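Local coordinates for glutamine cyclotransferase (Porphyromonas gingivalis W83, PDB 6QQL), which probably catalyses the zinc-dependent cyclisation of N-terminal glutamine of peptides to pyroglutamate, at residues A[74-79]-A[181-186]; A[210-215]-A[269-274]; A[214-219]-A[246-251]; A[238-243]-A[294-299]. All blocks are in the same frame, centred on the assembly; numbering follows the deposited sequence.

In the fold
Contacts 2, 3 and 4 form a connected group on one side of this M28-type alpha/beta fold. Contacts 2 and 3 share E214 and Y215, with centres about 9 Å apart. Contact 4 joins contact 2 through backbone bonds from F211 to Y240 and I242, with centres about 12 Å apart. Contact 1, on an outer strand of the main sheet, touches none of them. Its nearest atoms are about 5 Å from contact 3; its centre is about 32 Å from that of contact 4, across the chain's centre. The zinc ion, held by D133, D167 and H283, is about 11 Å from the side chains of N269 in contact 2 and L249 in contact 3.

Contact 1: residues A[74-79]-A[181-186]; sequences QTAEIK and SQYWSR
Y183 and Q74 bury the most surface here. The ring of Y183 lies against the side of strand 70-79 that carries Q74, A76 and I78. A76 CB sits over one ring face, 4.0 Å from the centroid of the Y183 ring and displaced toward the rim, a CH-pi contact. The direction is 19° off the ring normal. The amide of Q74 comes to the ring edge instead, with Q74 NE2 3.4 Å from Y183 CE1. The amide and ring planes are steeply turned, 76° apart. With CG anti to the backbone N (chi1 171°) and an extended chain beyond it, Q74 reaches out to the helix. Strand 70-79 is an outermost strand of the mixed sheet, and helix 179-186 packs across it; the axes of segments 74-79 and 181-186 come within 10.2 Å. W184, one residue further along this helix, takes the other end of the amide. Q74 OE1 meets the indole edge in its plane, 3.6 Å from W184 CD1. That oxygen is hydrogen-bonded to N90 ND2 of the neighbouring strand, while W184 NE1 bonds H189 ND1. I78 extends the apolar patch: its CD1 approaches Y183 CD2 obliquely at 4.0 Å.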
loop_
_atom_site.group_PDB
_atom_site.type_symbol
_atom_site.label_atom_id
_atom_site.label_comp_id
_atom_site.label_asym_id
_atom_site.label_seq_id
_atom_site.Cartn_x
_atom_site.Cartn_y
_atom_site.Cartn_z
ATOM N N GLN A 74 15.541 3.618 -3.918
ATOM C CA GLN A 74 16.284 2.368 -3.987
ATOM C C GLN A 74 15.911 1.705 -5.305
ATOM O O GLN A 74 14.758 1.303 -5.497
ATOM C CB GLN A 74 15.950 1.474 -2.794
ATOM C CG GLN A 74 16.511 0.080 -2.909
ATOM C CD GLN A 74 15.835 -0.893 -1.956
ATOM O OE1 GLN A 74 14.608 -1.037 -1.975
ATOM N NE2 GLN A 74 16.634 -1.608 -1.157
ATOM N N THR A 75 16.876 1.604 -6.213
ATOM C CA THR A 75 16.643 1.089 -7.555
ATOM C C THR A 75 17.543 -0.101 -7.835
ATOM O O THR A 75 18.736 -0.091 -7.496
ATOM C CB THR A 75 16.890 2.147 -8.607
ATOM O OG1 THR A 75 18.305 2.280 -8.796
ATOM C CG2 THR A 75 16.289 3.476 -8.177
ATOM N N ALA A 76 16.979 -1.094 -8.516
ATOM C CA ALA A 76 17.732 -2.289 -8.866
ATOM C C ALA A 76 17.209 -2.868 -10.171
ATOM O O ALA A 76 16.040 -2.693 -10.532
ATOM C CB ALA A 76 17.640 -3.343 -7.756
ATOM N N GLU A 77 18.105 -3.514 -10.907
ATOM C CA GLU A 77 17.681 -4.263 -12.074
ATOM C C GLU A 77 17.246 -5.652 -11.622
ATOM O O GLU A 77 18.044 -6.408 -11.048
ATOM C CB GLU A 77 18.811 -4.341 -13.091
ATOM C CG GLU A 77 19.086 -3.017 -13.764
ATOM C CD GLU A 77 18.295 -2.863 -15.046
ATOM O OE1 GLU A 77 18.218 -3.851 -15.816
ATOM O OE2 GLU A 77 17.729 -1.765 -15.265
ATOM N N ILE A 78 15.982 -5.988 -11.875
ATOM C CA ILE A 78 15.393 -7.236 -11.411
ATOM C C ILE A 78 14.759 -7.928 -12.608
ATOM O O ILE A 78 14.098 -7.280 -13.429
ATOM C CB ILE A 78 14.349 -6.987 -10.306
ATOM C CG1 ILE A 78 15.018 -6.300 -9.134
ATOM C CG2 ILE A 78 13.758 -8.297 -9.822
ATOM C CD1 ILE A 78 15.760 -7.246 -8.265
ATOM N N LYS A 79 14.949 -9.241 -12.712
ATOM C CA LYS A 79 14.353 -9.990 -13.807
ATOM C C LYS A 79 13.077 -10.648 -13.312
ATOM O O LYS A 79 13.036 -11.185 -12.201
ATOM C CB LYS A 79 15.291 -11.039 -14.418
ATOM C CG LYS A 79 14.696 -11.533 -15.744
ATOM C CD LYS A 79 15.609 -12.361 -16.651
ATOM C CE LYS A 79 15.945 -13.729 -16.090
ATOM N NZ LYS A 79 16.922 -14.441 -16.968
ATOM N N SER A 181 9.153 -5.490 -2.417
ATOM C CA SER A 181 9.282 -5.699 -0.980
ATOM C C SER A 181 10.231 -6.851 -0.678
ATOM O O SER A 181 10.877 -6.864 0.379
ATOM C CB SER A 181 7.919 -5.920 -0.339
ATOM O OG SER A 181 7.292 -7.059 -0.865
ATOM N N GLN A 182 10.376 -7.795 -1.606
ATOM C CA GLN A 182 11.403 -8.813 -1.444
ATOM C C GLN A 182 12.769 -8.163 -1.400
ATOM O O GLN A 182 13.500 -8.296 -0.411
ATOM C CB GLN A 182 11.315 -9.840 -2.569
ATOM C CG GLN A 182 10.236 -10.865 -2.300
ATOM C CD GLN A 182 10.434 -12.172 -3.038
ATOM O OE1 GLN A 182 9.689 -12.465 -3.974
ATOM N NE2 GLN A 182 11.417 -12.977 -2.616
ATOM N N TYR A 183 13.112 -7.404 -2.449
ATOM C CA TYR A 183 14.430 -6.777 -2.502
ATOM C C TYR A 183 14.675 -5.930 -1.261
ATOM O O TYR A 183 15.705 -6.061 -0.595
ATOM C CB TYR A 183 14.579 -5.936 -3.772
ATOM C CG TYR A 183 15.986 -5.415 -3.940
ATOM C CD1 TYR A 183 16.385 -4.200 -3.380
ATOM C CD2 TYR A 183 16.950 -6.177 -4.612
ATOM C CE1 TYR A 183 17.704 -3.744 -3.517
ATOM C CE2 TYR A 183 18.264 -5.731 -4.763
ATOM C CZ TYR A 183 18.637 -4.513 -4.217
ATOM O OH TYR A 183 19.939 -4.068 -4.350
ATOM N N TRP A 184 13.696 -5.110 -0.891
ATOM C CA TRP A 184 13.896 -4.205 0.230
ATOM C C TRP A 184 14.025 -4.959 1.547
ATOM O O TRP A 184 14.882 -4.619 2.371
ATOM C CB TRP A 184 12.757 -3.199 0.302
ATOM C CG TRP A 184 12.913 -2.247 1.433
ATOM C CD1 TRP A 184 13.711 -1.142 1.464
ATOM C CD2 TRP A 184 12.244 -2.296 2.703
ATOM N NE1 TRP A 184 13.587 -0.501 2.677
ATOM C CE2 TRP A 184 12.689 -1.185 3.452
ATOM C CE3 TRP A 184 11.302 -3.163 3.274
ATOM C CZ2 TRP A 184 12.228 -0.919 4.745
ATOM C CZ3 TRP A 184 10.845 -2.900 4.564
ATOM C CH2 TRP A 184 11.306 -1.785 5.280
ATOM N N SER A 185 13.187 -5.980 1.776
ATOM C CA SER A 185 13.297 -6.715 3.035
ATOM C C SER A 185 14.643 -7.418 3.159
ATOM O O SER A 185 15.141 -7.586 4.273
ATOM C CB SER A 185 12.173 -7.737 3.204
ATOM O OG SER A 185 12.160 -8.696 2.162
ATOM N N ARG A 186 15.251 -7.827 2.042
ATOM C CA ARG A 186 16.584 -8.413 2.108
ATOM C C ARG A 186 17.698 -7.383 2.038
ATOM O O ARG A 186 18.844 -7.706 2.376
ATOM C CB ARG A 186 16.799 -9.426 0.984
ATOM C CG ARG A 186 15.906 -10.614 1.052
ATOM C CD ARG A 186 16.232 -11.600 -0.032
ATOM N NE ARG A 186 15.354 -12.753 0.077
ATOM C CZ ARG A 186 15.651 -13.837 0.786
ATOM N NH1 ARG A 186 16.814 -13.904 1.425
ATOM N NH2 ARG A 186 14.790 -14.852 0.852
#

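Contact 2: residues A[210-215]-A[269-274]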
loop_
_atom_site.group_PDB
_atom_site.type_symbol
_atom_site.label_atom_id
_atom_site.label_comp_id
_atom_site.label_asym_id
_atom_site.label_seq_id
_atom_site.Cartn_x
_atom_site.Cartn_y
_atom_site.Cartn_z
ATOM N N THR A 210 -14.322 -4.653 2.096
ATOM C CA THR A 210 -14.404 -5.389 3.358
ATOM C C THR A 210 -12.992 -5.719 3.817
ATOM O O THR A 210 -12.254 -6.414 3.110
ATOM C CB THR A 210 -15.207 -6.693 3.204
ATOM O OG1 THR A 210 -14.606 -7.524 2.206
ATOM C CG2 THR A 210 -16.631 -6.426 2.768
ATOM N N PHE A 211 -12.615 -5.240 4.998
ATOM C CA PHE A 211 -11.290 -5.506 5.558
ATOM C C PHE A 211 -11.423 -6.485 6.724
ATOM O O PHE A 211 -11.760 -6.093 7.851
ATOM C CB PHE A 211 -10.618 -4.206 5.974
ATOM C CG PHE A 211 -10.605 -3.166 4.887
ATOM C CD1 PHE A 211 -9.932 -3.397 3.694
ATOM C CD2 PHE A 211 -11.282 -1.966 5.050
ATOM C CE1 PHE A 211 -9.930 -2.457 2.698
ATOM C CE2 PHE A 211 -11.273 -1.005 4.036
ATOM C CZ PHE A 211 -10.605 -1.251 2.871
ATOM N N TYR A 212 -11.115 -7.756 6.446
ATOM C CA TYR A 212 -11.050 -8.824 7.430
ATOM C C TYR A 212 -9.609 -9.042 7.859
ATOM O O TYR A 212 -8.677 -8.472 7.299
ATOM C CB TYR A 212 -11.633 -10.121 6.867
ATOM C CG TYR A 212 -13.080 -10.015 6.464
ATOM C CD1 TYR A 212 -14.100 -10.248 7.379
ATOM C CD2 TYR A 212 -13.434 -9.691 5.163
ATOM C CE1 TYR A 212 -15.437 -10.158 7.002
ATOM C CE2 TYR A 212 -14.763 -9.603 4.778
ATOM C CZ TYR A 212 -15.763 -9.830 5.698
ATOM O OH TYR A 212 -17.087 -9.725 5.310
ATOM N N TRP A 213 -9.441 -9.865 8.892
ATOM C CA TRP A 213 -8.123 -10.263 9.384
ATOM C C TRP A 213 -7.410 -11.152 8.359
ATOM O O TRP A 213 -7.755 -12.330 8.209
ATOM C CB TRP A 213 -8.246 -11.005 10.712
ATOM C CG TRP A 213 -8.899 -10.252 11.820
ATOM C CD1 TRP A 213 -8.893 -8.907 12.016
ATOM C CD2 TRP A 213 -9.636 -10.819 12.915
ATOM N NE1 TRP A 213 -9.594 -8.595 13.162
ATOM C CE2 TRP A 213 -10.053 -9.751 13.733
ATOM C CE3 TRP A 213 -9.986 -12.132 13.279
ATOM C CZ2 TRP A 213 -10.792 -9.949 14.897
ATOM C CZ3 TRP A 213 -10.731 -12.328 14.435
ATOM C CH2 TRP A 213 -11.122 -11.241 15.231
ATOM N N GLU A 214 -6.416 -10.595 7.660
ATOM C CA GLU A 214 -5.529 -11.396 6.824
ATOM C C GLU A 214 -4.745 -12.353 7.711
ATOM O O GLU A 214 -4.267 -11.965 8.786
ATOM C CB GLU A 214 -4.569 -10.494 6.047
ATOM C CG GLU A 214 -3.823 -11.185 4.911
ATOM C CD GLU A 214 -2.609 -11.993 5.380
ATOM O OE1 GLU A 214 -2.458 -13.148 4.924
ATOM O OE2 GLU A 214 -1.809 -11.482 6.197
ATOM N N TYR A 215 -4.615 -13.614 7.257
ATOM C CA TYR A 215 -4.124 -14.670 8.144
ATOM C C TYR A 215 -2.726 -14.372 8.675
ATOM O O TYR A 215 -2.489 -14.433 9.887
ATOM C CB TYR A 215 -4.145 -16.033 7.465
ATOM C CG TYR A 215 -3.560 -17.088 8.400
ATOM C CD1 TYR A 215 -4.249 -17.479 9.542
ATOM C CD2 TYR A 215 -2.320 -17.672 8.157
ATOM C CE1 TYR A 215 -3.721 -18.416 10.408
ATOM C CE2 TYR A 215 -1.791 -18.621 9.017
ATOM C CZ TYR A 215 -2.491 -18.988 10.146
ATOM O OH TYR A 215 -1.966 -19.929 11.020
ATOM N N ASN A 269 -8.677 -5.146 0.739
ATOM C CA ASN A 269 -10.059 -5.449 0.395
ATOM C C ASN A 269 -10.165 -6.893 -0.083
ATOM O O ASN A 269 -9.884 -7.204 -1.241
ATOM C CB ASN A 269 -10.553 -4.482 -0.669
ATOM C CG ASN A 269 -11.995 -4.678 -0.975
ATOM O OD1 ASN A 269 -12.692 -5.389 -0.254
ATOM N ND2 ASN A 269 -12.473 -4.026 -2.026
ATOM N N TYR A 270 -10.632 -7.769 0.799
ATOM C CA TYR A 270 -10.784 -9.181 0.482
ATOM C C TYR A 270 -11.944 -9.727 1.301
ATOM O O TYR A 270 -12.171 -9.296 2.432
ATOM C CB TYR A 270 -9.486 -9.963 0.758
ATOM C CG TYR A 270 -9.570 -11.468 0.563
ATOM C CD1 TYR A 270 -10.103 -12.300 1.554
ATOM C CD2 TYR A 270 -9.123 -12.065 -0.621
ATOM C CE1 TYR A 270 -10.185 -13.693 1.370
ATOM C CE2 TYR A 270 -9.195 -13.456 -0.810
ATOM C CZ TYR A 270 -9.735 -14.260 0.187
ATOM O OH TYR A 270 -9.813 -15.631 0.012
ATOM N N SER A 271 -12.687 -10.659 0.714
ATOM C CA SER A 271 -13.738 -11.361 1.432
ATOM C C SER A 271 -13.743 -12.817 1.017
ATOM O O SER A 271 -13.521 -13.143 -0.149
ATOM C CB SER A 271 -15.120 -10.750 1.159
ATOM O OG SER A 271 -16.115 -11.237 2.051
ATOM N N SER A 272 -14.013 -13.692 1.979
ATOM C CA SER A 272 -14.152 -15.096 1.641
ATOM C C SER A 272 -15.400 -15.369 0.806
ATOM O O SER A 272 -15.513 -16.458 0.242
ATOM C CB SER A 272 -14.159 -15.917 2.935
ATOM O OG SER A 272 -14.802 -15.209 3.992
ATOM N N LYS A 273 -16.306 -14.393 0.676
ATOM C CA LYS A 273 -17.578 -14.545 -0.029
ATOM C C LYS A 273 -17.606 -13.839 -1.389
ATOM O O LYS A 273 -18.690 -13.513 -1.886
ATOM C CB LYS A 273 -18.739 -14.078 0.853
ATOM C CG LYS A 273 -18.782 -14.734 2.236
ATOM C CD LYS A 273 -19.493 -16.095 2.176
ATOM C CE LYS A 273 -19.041 -17.034 3.293
ATOM N NZ LYS A 273 -18.696 -18.378 2.734
ATOM N N ASN A 274 -16.440 -13.585 -1.990
ATOM C CA ASN A 274 -16.312 -13.024 -3.333
ATOM C C ASN A 274 -15.923 -14.102 -4.341
ATOM O O ASN A 274 -15.384 -15.153 -3.981
ATOM C CB ASN A 274 -15.260 -11.914 -3.371
ATOM C CG ASN A 274 -15.698 -10.675 -2.645
ATOM O OD1 ASN A 274 -16.882 -10.455 -2.437
ATOM N ND2 ASN A 274 -14.741 -9.836 -2.283
HETATM O O HOH W 1 -10.565 -8.314 4.108
#
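T210 is held to N269 and Y270 by three hydrogen bonds. T210 N gives a fairly straight bond to N269 OD1, 3.0 Å long, and approaches from above the amide plane. Y270 N returns one to T210 O at 3.1 Å, nearly in line with the C=O. The hydroxyl T210 OG1 donates to Y270 O at 3.0 Å, again from above the carbonyl plane. Its chi1 of 58° sets OG1 between the backbone N and carbonyl carbon. Y270 O also lies in the plane of the Y212 ring, at its edge. A water near Y212 N and Y270 O is modelled too close to rely on. The F211 ring turns its edge to N269, with F211 CE1 3.6 Å from N269 N, and its other contacts include F241. Further out, strand 211-213 runs parallel to strand 241-243, with helices 215-220 and 222-234 between them in the chain, a beta-alpha-beta unit beside the main sheet. Backbone bonds from F211 to Y240 and I242 hold the strand in place.

Contact 3: residues A[214-219]-A[246-251]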
loop_
_atom_site.group_PDB
_atom_site.type_symbol
_atom_site.label_atom_id
_atom_site.label_comp_id
_atom_site.label_asym_id
_atom_site.label_seq_id
_atom_site.Cartn_x
_atom_site.Cartn_y
_atom_site.Cartn_z
ATOM N N GLU A 214 -6.416 -10.595 7.660
ATOM C CA GLU A 214 -5.529 -11.396 6.824
ATOM C C GLU A 214 -4.745 -12.353 7.711
ATOM O O GLU A 214 -4.267 -11.965 8.786
ATOM C CB GLU A 214 -4.569 -10.494 6.047
ATOM C CG GLU A 214 -3.823 -11.185 4.911
ATOM C CD GLU A 214 -2.609 -11.993 5.380
ATOM O OE1 GLU A 214 -2.458 -13.148 4.924
ATOM O OE2 GLU A 214 -1.809 -11.482 6.197
ATOM N N TYR A 215 -4.615 -13.614 7.257
ATOM C CA TYR A 215 -4.124 -14.670 8.144
ATOM C C TYR A 215 -2.726 -14.372 8.675
ATOM O O TYR A 215 -2.489 -14.433 9.887
ATOM C CB TYR A 215 -4.145 -16.033 7.465
ATOM C CG TYR A 215 -3.560 -17.088 8.400
ATOM C CD1 TYR A 215 -4.249 -17.479 9.542
ATOM C CD2 TYR A 215 -2.320 -17.672 8.157
ATOM C CE1 TYR A 215 -3.721 -18.416 10.408
ATOM C CE2 TYR A 215 -1.791 -18.621 9.017
ATOM C CZ TYR A 215 -2.491 -18.988 10.146
ATOM O OH TYR A 215 -1.966 -19.929 11.020
ATOM N N PHE A 216 -1.773 -14.105 7.779
ATOM C CA PHE A 216 -0.397 -13.843 8.199
ATOM C C PHE A 216 -0.336 -12.637 9.135
ATOM O O PHE A 216 0.387 -12.644 10.148
ATOM C CB PHE A 216 0.483 -13.646 6.965
ATOM C CG PHE A 216 0.479 -14.830 6.044
ATOM C CD1 PHE A 216 0.595 -16.127 6.556
ATOM C CD2 PHE A 216 0.333 -14.666 4.666
ATOM C CE1 PHE A 216 0.568 -17.251 5.707
ATOM C CE2 PHE A 216 0.306 -15.779 3.810
ATOM C CZ PHE A 216 0.423 -17.081 4.341
ATOM N N SER A 217 -1.109 -11.599 8.818
ATOM C CA SER A 217 -1.187 -10.437 9.692
ATOM C C SER A 217 -1.656 -10.837 11.079
ATOM O O SER A 217 -1.039 -10.462 12.085
ATOM C CB SER A 217 -2.126 -9.414 9.071
ATOM O OG SER A 217 -1.909 -9.375 7.677
ATOM N N LYS A 218 -2.745 -11.616 11.139
ATOM C CA LYS A 218 -3.279 -12.102 12.410
ATOM C C LYS A 218 -2.269 -12.972 13.135
ATOM O O LYS A 218 -2.114 -12.861 14.355
ATOM C CB LYS A 218 -4.556 -12.906 12.151
ATOM C CG LYS A 218 -5.313 -13.429 13.392
ATOM C CD LYS A 218 -5.987 -14.782 13.058
ATOM C CE LYS A 218 -6.957 -15.283 14.134
ATOM N NZ LYS A 218 -7.254 -16.748 14.003
ATOM N N SER A 219 -1.519 -13.791 12.389
ATOM C CA SER A 219 -0.553 -14.695 13.010
ATOM C C SER A 219 0.605 -13.927 13.628
ATOM O O SER A 219 0.915 -14.099 14.810
ATOM C CB SER A 219 -0.017 -15.705 11.994
ATOM O OG SER A 219 -0.981 -16.678 11.663
ATOM N N GLY A 246 -10.314 -13.446 7.482
ATOM C CA GLY A 246 -10.370 -13.257 6.046
ATOM C C GLY A 246 -9.549 -14.294 5.307
ATOM O O GLY A 246 -9.781 -15.495 5.464
ATOM N N GLY A 247 -8.576 -13.859 4.502
ATOM C CA GLY A 247 -7.781 -14.763 3.702
ATOM C C GLY A 247 -6.299 -14.795 4.067
ATOM O O GLY A 247 -5.792 -13.981 4.858
ATOM N N ALA A 248 -5.607 -15.768 3.471
ATOM C CA ALA A 248 -4.156 -15.911 3.623
ATOM C C ALA A 248 -3.524 -15.361 2.348
ATOM O O ALA A 248 -3.323 -16.074 1.364
ATOM C CB ALA A 248 -3.761 -17.359 3.875
ATOM N N LEU A 249 -3.166 -14.085 2.395
ATOM C CA LEU A 249 -2.769 -13.336 1.214
ATOM C C LEU A 249 -1.266 -13.125 1.195
ATOM O O LEU A 249 -0.701 -12.546 2.123
ATOM C CB LEU A 249 -3.508 -11.997 1.205
ATOM C CG LEU A 249 -5.027 -12.235 1.324
ATOM C CD1 LEU A 249 -5.770 -10.945 1.548
ATOM C CD2 LEU A 249 -5.632 -12.990 0.133
ATOM N N THR A 250 -0.624 -13.545 0.121
ATOM C CA THR A 250 0.769 -13.183 -0.052
ATOM C C THR A 250 0.806 -11.738 -0.535
ATOM O O THR A 250 0.269 -11.414 -1.601
ATOM C CB THR A 250 1.478 -14.124 -1.025
ATOM O OG1 THR A 250 0.678 -15.296 -1.262
ATOM C CG2 THR A 250 2.810 -14.556 -0.426
ATOM N N ASP A 251 1.389 -10.859 0.270
ATOM C CA ASP A 251 1.420 -9.445 -0.055
ATOM C C ASP A 251 2.759 -8.875 0.399
ATOM O O ASP A 251 3.604 -9.578 0.963
ATOM C CB ASP A 251 0.237 -8.710 0.581
ATOM C CG ASP A 251 -0.200 -7.517 -0.230
ATOM O OD1 ASP A 251 0.640 -6.956 -0.957
ATOM O OD2 ASP A 251 -1.381 -7.130 -0.143
#
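E214 OE1 takes two backbone N-H groups, one from each segment. L249 N donates at 2.8 Å on the anti side of E214 OE1, 25° out of the carboxylate plane. F216 N reaches the same oxygen, E214 OE1, at 3.1 Å from the opposite face. The other oxygen, E214 OE2, accepts from S217 N at 2.7 Å and from S217 OG at 2.6 Å, and it also bonds H253 NE2. These bonds fix the rotation of a buried carboxylate. The N-H groups at the helix start and the nearby histidine would probably stabilise its negative charge. E214 CG, anti to the backbone N (chi1 -166°), lies 3.8 Å from L249 CB, the two side chains sliding past each other in opposite directions. The bend at chi2 (-81°) then turns CD. The backbones add a bond from Y215 N to G247 O, 2.7 Å long. Around this polar core, Y215 CB packs on A248 CB at 3.8 Å. The F216 ring turns its edge to the loop, with L249 O in the ring plane, 3.5 Å from F216 CD2. E214 is thus the N-cap of helix 215-220, and its side chain ties that helix start to the loop before helix 253-260.

Contact 4: residues A[238-243]-A[294-299]; sequences GNYFIQ and KNVLDA
Y240 has CG anti to its carbonyl carbon (chi1 -73°), and V296 has CG2 in the corresponding place, with CG1 anti to the backbone N (chi1 -175°). The methyl V296 CG2 then meets the tyrosine ring at 3.4 Å from Y240 CE1, and the hydroxyl oxygen Y240 OH is close by. The two side chains cross at about a right angle. A299 CB meets the same ring obliquely, from the same side of its plane as V296 CG2, 3.9 Å from Y240 CD2. At the far end of the ring, Y240 OH lies 4.2 Å from N295 CB. N295, V296 and A299 come from neighbouring turns of one side of helix 294-311. In this M28-type alpha/beta fold the helix packs here against Y240, just ahead of strand 241-243, and F241, its first residue. F241 adds a second aromatic group, with F241 CE1 4.4 Å from A299 CB. Its ring stands edge-to-face with W229 and also touches V300 and T303 of the same helix. D298, on this helix too, is a magnesium-binding residue in another structure of this protein, as are D26, F28 and E302; no magnesium is bound to this chain. D298 OD2 is hydrogen-bonded to Y237 OH, just before residues 238-243.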
loop_
_atom_site.group_PDB
_atom_site.type_symbol
_atom_site.label_atom_id
_atom_site.label_comp_id
_atom_site.label_asym_id
_atom_site.label_seq_id
_atom_site.Cartn_x
_atom_site.Cartn_y
_atom_site.Cartn_z
ATOM N N GLY A 238 -16.761 0.044 11.816
ATOM C CA GLY A 238 -16.999 -1.378 11.863
ATOM C C GLY A 238 -17.836 -1.914 10.726
ATOM O O GLY A 238 -17.946 -3.137 10.601
ATOM N N ASN A 239 -18.429 -1.050 9.899
ATOM C CA ASN A 239 -19.017 -1.521 8.650
ATOM C C ASN A 239 -17.951 -1.817 7.611
ATOM O O ASN A 239 -18.241 -2.482 6.610
ATOM C CB ASN A 239 -20.004 -0.499 8.084
ATOM C CG ASN A 239 -19.386 0.866 7.919
ATOM O OD1 ASN A 239 -18.606 1.305 8.763
ATOM N ND2 ASN A 239 -19.712 1.543 6.827
ATOM N N TYR A 240 -16.720 -1.375 7.854
ATOM C CA TYR A 240 -15.596 -1.591 6.958
ATOM C C TYR A 240 -14.533 -2.516 7.535
ATOM O O TYR A 240 -14.066 -3.431 6.842
ATOM C CB TYR A 240 -14.987 -0.231 6.599
ATOM C CG TYR A 240 -15.844 0.574 5.646
ATOM C CD1 TYR A 240 -16.044 0.147 4.342
ATOM C CD2 TYR A 240 -16.448 1.754 6.043
ATOM C CE1 TYR A 240 -16.813 0.875 3.462
ATOM C CE2 TYR A 240 -17.228 2.492 5.163
ATOM C CZ TYR A 240 -17.412 2.040 3.872
ATOM O OH TYR A 240 -18.193 2.755 2.983
ATOM N N PHE A 241 -14.130 -2.299 8.787
ATOM C CA PHE A 241 -13.160 -3.158 9.465
ATOM C C PHE A 241 -13.888 -4.266 10.225
ATOM O O PHE A 241 -14.352 -4.065 11.350
ATOM C CB PHE A 241 -12.266 -2.324 10.374
ATOM C CG PHE A 241 -11.302 -1.464 9.623
ATOM C CD1 PHE A 241 -11.719 -0.278 9.033
ATOM C CD2 PHE A 241 -9.976 -1.853 9.482
ATOM C CE1 PHE A 241 -10.831 0.513 8.326
ATOM C CE2 PHE A 241 -9.078 -1.066 8.770
ATOM C CZ PHE A 241 -9.507 0.123 8.195
ATOM N N ILE A 242 -13.963 -5.450 9.625
ATOM C CA ILE A 242 -14.742 -6.543 10.192
ATOM C C ILE A 242 -13.829 -7.435 11.030
ATOM O O ILE A 242 -12.785 -7.899 10.559
ATOM C CB ILE A 242 -15.449 -7.339 9.087
ATOM C CG1 ILE A 242 -16.007 -6.368 8.045
ATOM C CG2 ILE A 242 -16.591 -8.144 9.676
ATOM C CD1 ILE A 242 -16.885 -5.300 8.612
ATOM N N GLN A 243 -14.235 -7.682 12.277
ATOM C CA GLN A 243 -13.435 -8.445 13.237
ATOM C C GLN A 243 -13.747 -9.930 13.084
ATOM O O GLN A 243 -14.552 -10.515 13.807
ATOM C CB GLN A 243 -13.670 -7.927 14.650
ATOM C CG GLN A 243 -13.395 -6.432 14.744
ATOM C CD GLN A 243 -12.778 -5.997 16.067
ATOM O OE1 GLN A 243 -11.678 -6.438 16.437
ATOM N NE2 GLN A 243 -13.480 -5.109 16.780
ATOM N N LYS A 294 -14.848 7.786 -1.734
ATOM C CA LYS A 294 -14.190 8.668 -0.773
ATOM C C LYS A 294 -14.422 8.189 0.649
ATOM O O LYS A 294 -13.516 8.271 1.486
ATOM C CB LYS A 294 -14.711 10.108 -0.911
ATOM C CG LYS A 294 -14.188 10.900 -2.094
ATOM C CD LYS A 294 -14.539 12.387 -2.024
ATOM C CE LYS A 294 -14.246 13.093 -3.380
ATOM N NZ LYS A 294 -14.958 14.399 -3.625
ATOM N N ASN A 295 -15.593 7.613 0.923
ATOM C CA ASN A 295 -15.884 7.182 2.290
ATOM C C ASN A 295 -14.981 6.028 2.696
ATOM O O ASN A 295 -14.519 5.961 3.841
ATOM C CB ASN A 295 -17.355 6.787 2.428
ATOM C CG ASN A 295 -18.295 7.990 2.356
ATOM O OD1 ASN A 295 -19.317 7.970 1.652
ATOM N ND2 ASN A 295 -17.951 9.042 3.094
ATOM N N VAL A 296 -14.702 5.119 1.768
ATOM C CA VAL A 296 -13.787 4.037 2.076
ATOM C C VAL A 296 -12.377 4.586 2.264
ATOM O O VAL A 296 -11.677 4.214 3.211
ATOM C CB VAL A 296 -13.865 2.955 0.988
ATOM C CG1 VAL A 296 -13.020 1.782 1.357
ATOM C CG2 VAL A 296 -15.277 2.503 0.850
ATOM N N LEU A 297 -11.942 5.508 1.398
ATOM C CA LEU A 297 -10.669 6.185 1.661
ATOM C C LEU A 297 -10.645 6.822 3.050
ATOM O O LEU A 297 -9.643 6.697 3.769
ATOM C CB LEU A 297 -10.351 7.221 0.574
ATOM C CG LEU A 297 -9.986 6.615 -0.789
ATOM C CD1 LEU A 297 -9.772 7.660 -1.836
ATOM C CD2 LEU A 297 -8.758 5.753 -0.641
ATOM N N ASP A 298 -11.745 7.482 3.462
ATOM C CA ASP A 298 -11.766 8.141 4.778
ATOM C C ASP A 298 -11.614 7.123 5.908
ATOM O O ASP A 298 -10.829 7.339 6.838
ATOM C CB ASP A 298 -13.050 8.977 4.967
ATOM C CG ASP A 298 -13.067 9.798 6.293
ATOM O OD1 ASP A 298 -12.236 10.703 6.491
ATOM O OD2 ASP A 298 -13.914 9.527 7.171
ATOM N N ALA A 299 -12.330 5.995 5.827
ATOM C CA ALA A 299 -12.285 5.002 6.898
ATOM C C ALA A 299 -10.870 4.497 7.129
ATOM O O ALA A 299 -10.360 4.548 8.254
ATOM C CB ALA A 299 -13.201 3.832 6.567
#